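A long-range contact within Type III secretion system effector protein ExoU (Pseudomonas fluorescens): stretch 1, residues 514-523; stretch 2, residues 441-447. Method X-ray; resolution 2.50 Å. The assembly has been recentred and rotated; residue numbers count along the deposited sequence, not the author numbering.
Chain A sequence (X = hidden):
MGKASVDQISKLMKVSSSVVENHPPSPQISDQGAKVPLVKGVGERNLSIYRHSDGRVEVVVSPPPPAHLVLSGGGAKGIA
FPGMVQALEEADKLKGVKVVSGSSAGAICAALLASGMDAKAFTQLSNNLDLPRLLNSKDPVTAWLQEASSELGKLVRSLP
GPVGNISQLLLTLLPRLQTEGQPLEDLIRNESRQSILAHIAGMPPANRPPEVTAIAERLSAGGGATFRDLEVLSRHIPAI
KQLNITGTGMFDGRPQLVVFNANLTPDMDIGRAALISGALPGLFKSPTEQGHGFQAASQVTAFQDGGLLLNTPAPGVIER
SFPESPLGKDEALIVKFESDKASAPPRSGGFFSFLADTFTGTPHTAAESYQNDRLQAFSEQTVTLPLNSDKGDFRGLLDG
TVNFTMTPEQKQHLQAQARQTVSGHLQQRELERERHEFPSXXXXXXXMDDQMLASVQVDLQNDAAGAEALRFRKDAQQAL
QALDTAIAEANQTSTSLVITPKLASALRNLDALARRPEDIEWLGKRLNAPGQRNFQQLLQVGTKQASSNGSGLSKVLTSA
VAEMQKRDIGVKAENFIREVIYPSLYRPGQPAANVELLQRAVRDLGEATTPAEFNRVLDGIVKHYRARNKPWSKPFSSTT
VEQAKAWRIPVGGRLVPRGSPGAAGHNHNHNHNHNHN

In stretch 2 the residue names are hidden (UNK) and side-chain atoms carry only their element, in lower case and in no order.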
# COMPACT_ATOMS: atom_id res chain seq x y z
N ALA A 514 -30.36 -2.56 -30.54
CA ALA A 514 -30.99 -3.86 -30.32
C ALA A 514 -32.11 -4.26 -31.29
O ALA A 514 -33.01 -3.48 -31.55
CB ALA A 514 -31.50 -3.95 -28.88
N ARG A 515 -32.02 -5.46 -31.83
CA ARG A 515 -33.04 -6.01 -32.72
C ARG A 515 -34.02 -6.91 -31.93
O ARG A 515 -35.11 -7.20 -32.39
CB ARG A 515 -32.38 -6.86 -33.80
CG ARG A 515 -31.30 -6.14 -34.62
CD ARG A 515 -30.35 -7.13 -35.29
NE ARG A 515 -29.49 -7.79 -34.29
CZ ARG A 515 -28.54 -8.70 -34.56
NH1 ARG A 515 -28.29 -9.12 -35.81
NH2 ARG A 515 -27.84 -9.21 -33.55
N ARG A 516 -33.61 -7.31 -30.73
CA ARG A 516 -34.33 -8.25 -29.91
C ARG A 516 -33.72 -8.16 -28.52
O ARG A 516 -32.70 -7.51 -28.35
CB ARG A 516 -34.21 -9.67 -30.49
CG ARG A 516 -32.79 -10.08 -30.90
CD ARG A 516 -32.68 -11.47 -31.53
NE ARG A 516 -33.18 -11.54 -32.90
CZ ARG A 516 -32.47 -11.30 -34.03
NH1 ARG A 516 -31.18 -10.92 -34.01
NH2 ARG A 516 -33.05 -11.41 -35.22
N PRO A 517 -34.35 -8.80 -27.51
CA PRO A 517 -33.88 -8.70 -26.13
C PRO A 517 -32.48 -9.26 -25.89
O PRO A 517 -31.77 -8.75 -25.04
CB PRO A 517 -34.92 -9.51 -25.34
CG PRO A 517 -36.16 -9.44 -26.19
CD PRO A 517 -35.64 -9.52 -27.59
N GLU A 518 -32.10 -10.30 -26.61
CA GLU A 518 -30.73 -10.85 -26.49
C GLU A 518 -29.66 -9.77 -26.75
O GLU A 518 -28.60 -9.79 -26.14
CB GLU A 518 -30.45 -11.95 -27.53
CG GLU A 518 -31.16 -13.31 -27.44
CD GLU A 518 -31.25 -14.01 -28.83
OE1 GLU A 518 -30.40 -13.69 -29.71
OE2 GLU A 518 -32.15 -14.88 -29.05
N ASP A 519 -29.92 -8.86 -27.70
CA ASP A 519 -28.93 -7.83 -28.08
C ASP A 519 -28.68 -6.89 -26.94
O ASP A 519 -27.56 -6.37 -26.79
CB ASP A 519 -29.42 -7.02 -29.27
CG ASP A 519 -29.36 -7.77 -30.53
OD1 ASP A 519 -28.79 -8.85 -30.50
OD2 ASP A 519 -29.89 -7.29 -31.58
N ILE A 520 -29.74 -6.62 -26.16
CA ILE A 520 -29.62 -5.73 -25.01
C ILE A 520 -28.63 -6.41 -24.01
O ILE A 520 -27.63 -5.80 -23.61
CB ILE A 520 -30.98 -5.51 -24.32
CG1 ILE A 520 -32.03 -4.90 -25.25
CG2 ILE A 520 -30.83 -4.64 -23.07
CD1 ILE A 520 -31.78 -3.43 -25.58
N GLU A 521 -28.90 -7.67 -23.66
CA GLU A 521 -28.03 -8.39 -22.72
C GLU A 521 -26.61 -8.41 -23.24
O GLU A 521 -25.64 -8.32 -22.48
CB GLU A 521 -28.39 -9.88 -22.56
CG GLU A 521 -29.81 -10.30 -22.30
CD GLU A 521 -29.90 -11.85 -22.24
OE1 GLU A 521 -30.44 -12.49 -23.20
OE2 GLU A 521 -29.36 -12.44 -21.25
N TRP A 522 -26.48 -8.65 -24.53
CA TRP A 522 -25.16 -8.77 -25.14
C TRP A 522 -24.35 -7.48 -25.02
O TRP A 522 -23.19 -7.49 -24.55
CB TRP A 522 -25.32 -9.21 -26.55
CG TRP A 522 -24.06 -9.51 -27.25
CD1 TRP A 522 -23.51 -10.73 -27.42
CD2 TRP A 522 -23.25 -8.60 -28.01
NE1 TRP A 522 -22.37 -10.65 -28.20
CE2 TRP A 522 -22.20 -9.34 -28.57
CE3 TRP A 522 -23.36 -7.24 -28.32
CZ2 TRP A 522 -21.27 -8.77 -29.37
CZ3 TRP A 522 -22.36 -6.65 -29.11
CH2 TRP A 522 -21.36 -7.40 -29.61
N LEU A 523 -24.95 -6.36 -25.36
CA LEU A 523 -24.28 -5.08 -25.29
C LEU A 523 -23.93 -4.80 -23.87
O LEU A 523 -22.90 -4.18 -23.59
CB LEU A 523 -25.19 -3.96 -25.81
CG LEU A 523 -25.47 -4.09 -27.30
CD1 LEU A 523 -26.75 -3.40 -27.61
CD2 LEU A 523 -24.29 -3.53 -28.10
N UNK A 441 -27.11 -18.49 -37.79
CA UNK A 441 -25.81 -17.92 -38.09
C UNK A 441 -25.58 -16.69 -37.25
O UNK A 441 -24.47 -16.42 -36.83
c UNK A 441 -25.69 -17.59 -39.55
c UNK A 441 -24.41 -16.87 -39.94
c UNK A 441 -23.19 -17.69 -39.58
c UNK A 441 -24.46 -16.65 -41.44
N UNK A 442 -26.63 -15.93 -36.98
CA UNK A 442 -26.44 -14.73 -36.18
C UNK A 442 -25.98 -15.05 -34.75
O UNK A 442 -25.11 -14.38 -34.22
c UNK A 442 -27.55 -12.65 -35.35
c UNK A 442 -27.70 -13.90 -36.16
o UNK A 442 -26.77 -11.79 -35.68
n UNK A 442 -28.27 -12.57 -34.26
N UNK A 443 -26.58 -16.06 -34.13
CA UNK A 443 -26.21 -16.46 -32.76
C UNK A 443 -24.77 -16.97 -32.67
O UNK A 443 -24.09 -16.74 -31.68
c UNK A 443 -27.17 -17.54 -32.25
o UNK A 443 -28.64 -15.92 -31.35
o UNK A 443 -29.52 -17.65 -32.34
c UNK A 443 -28.54 -17.00 -31.96
N UNK A 444 -24.31 -17.65 -33.70
CA UNK A 444 -22.93 -18.07 -33.78
C UNK A 444 -22.02 -16.83 -33.86
O UNK A 444 -21.03 -16.73 -33.14
c UNK A 444 -22.72 -18.99 -34.97
N UNK A 445 -22.40 -15.85 -34.69
CA UNK A 445 -21.61 -14.62 -34.80
C UNK A 445 -21.59 -13.88 -33.48
O UNK A 445 -20.54 -13.37 -33.08
c UNK A 445 -21.57 -12.31 -35.75
c UNK A 445 -22.15 -13.69 -35.88
c UNK A 445 -21.86 -14.26 -37.25
N UNK A 446 -22.70 -13.90 -32.75
CA UNK A 446 -22.74 -13.24 -31.43
C UNK A 446 -21.79 -13.91 -30.43
O UNK A 446 -21.38 -13.27 -29.43
s UNK A 446 -25.26 -10.69 -31.43
c UNK A 446 -23.83 -10.27 -32.45
c UNK A 446 -25.22 -12.49 -31.63
c UNK A 446 -24.16 -13.22 -30.83
N UNK A 447 -21.46 -15.18 -30.66
CA UNK A 447 -20.52 -15.86 -29.78
C UNK A 447 -19.04 -15.63 -30.12
O UNK A 447 -18.19 -16.06 -29.39
c UNK A 447 -20.81 -17.35 -29.82

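Position 441 carries four side-chain carbons and no heteroatom, the chain forks at the second carbon, and all of it stays out of reach of stretch 1. That is leucine. Leu441 is buried, and an apolar side chain suits a buried position.

Position 442 has two carbons, the second bearing one oxygen and one nitrogen. The oxygen lies 3.1 Å from Arg515 NH1, near the guanidinium plane, where the N-H bonds point; the nitrogen lies 3.4 Å from Arg516 NH1. The group is a carboxamide on a short stem, hence asparagine. Arg515 NH1 donates a hydrogen bond to Asn442 OD1, whereas Asn442 ND2 and Arg516 NH1 are both donors and no bond forms. A neutral amide thus offers the arginine an acceptor without adding charge.

At position 443 there are two carbons, the second bearing two oxygens, one of which lies 3.3 Å from Glu518 OE1. A carboxylate on a short stem is aspartate. The approach of Asp443 OD1 to Glu518 OE1 brings like charges together between two acceptors. This pair is tolerated rather than attractive; the other oxygen, OD2, is hydrogen-bonded to a residue adjoining one of the stretches.

Position 444 has a single carbon, out of reach of stretch 1, and is alanine. Ala444 is buried, and a lone methyl can be buried without leaving a polar group unpaired.

Position 445 has one carbon carrying two more, all out of reach of stretch 1: the beta-branched pattern of valine. Val445 is likewise buried, as its wholly apolar side chain allows.

At position 446 the side chain runs unbranched through two carbons, a sulfur and a last carbon. The sulfur lies over one face of the Trp522 ring, 4.3 Å from the centroid of the five-membered ring and 4° off the normal, and 3.7 Å from Arg515 NH2. This is methionine. Met446 CE reaches Trp522 CZ2 at 4.3 Å. A flexible, polarizable thioether suits a place between an indole face and a guanidinium edge.

Position 447 has one carbon, directed away from stretch 1: alanine again, small and buried.

The two helices run nearly parallel, 9° apart, but their axes approach only to 12.4 Å, so long side chains must span the gap. Trp522 does so in two ways: its face receives the Met446 sulfur, and its NE1 donates a hydrogen bond to the backbone O of Met446 at 3.1 Å. Arg515 is steadied from its own side by a salt bridge, Arg515 NE to Asp519 OD2 at 2.8 Å, which leaves NH1 directed at Asn442. Two hydrogen bonds and the methionine packing therefore join the stretches.

Stretch 2 441-447: LNDAVMA
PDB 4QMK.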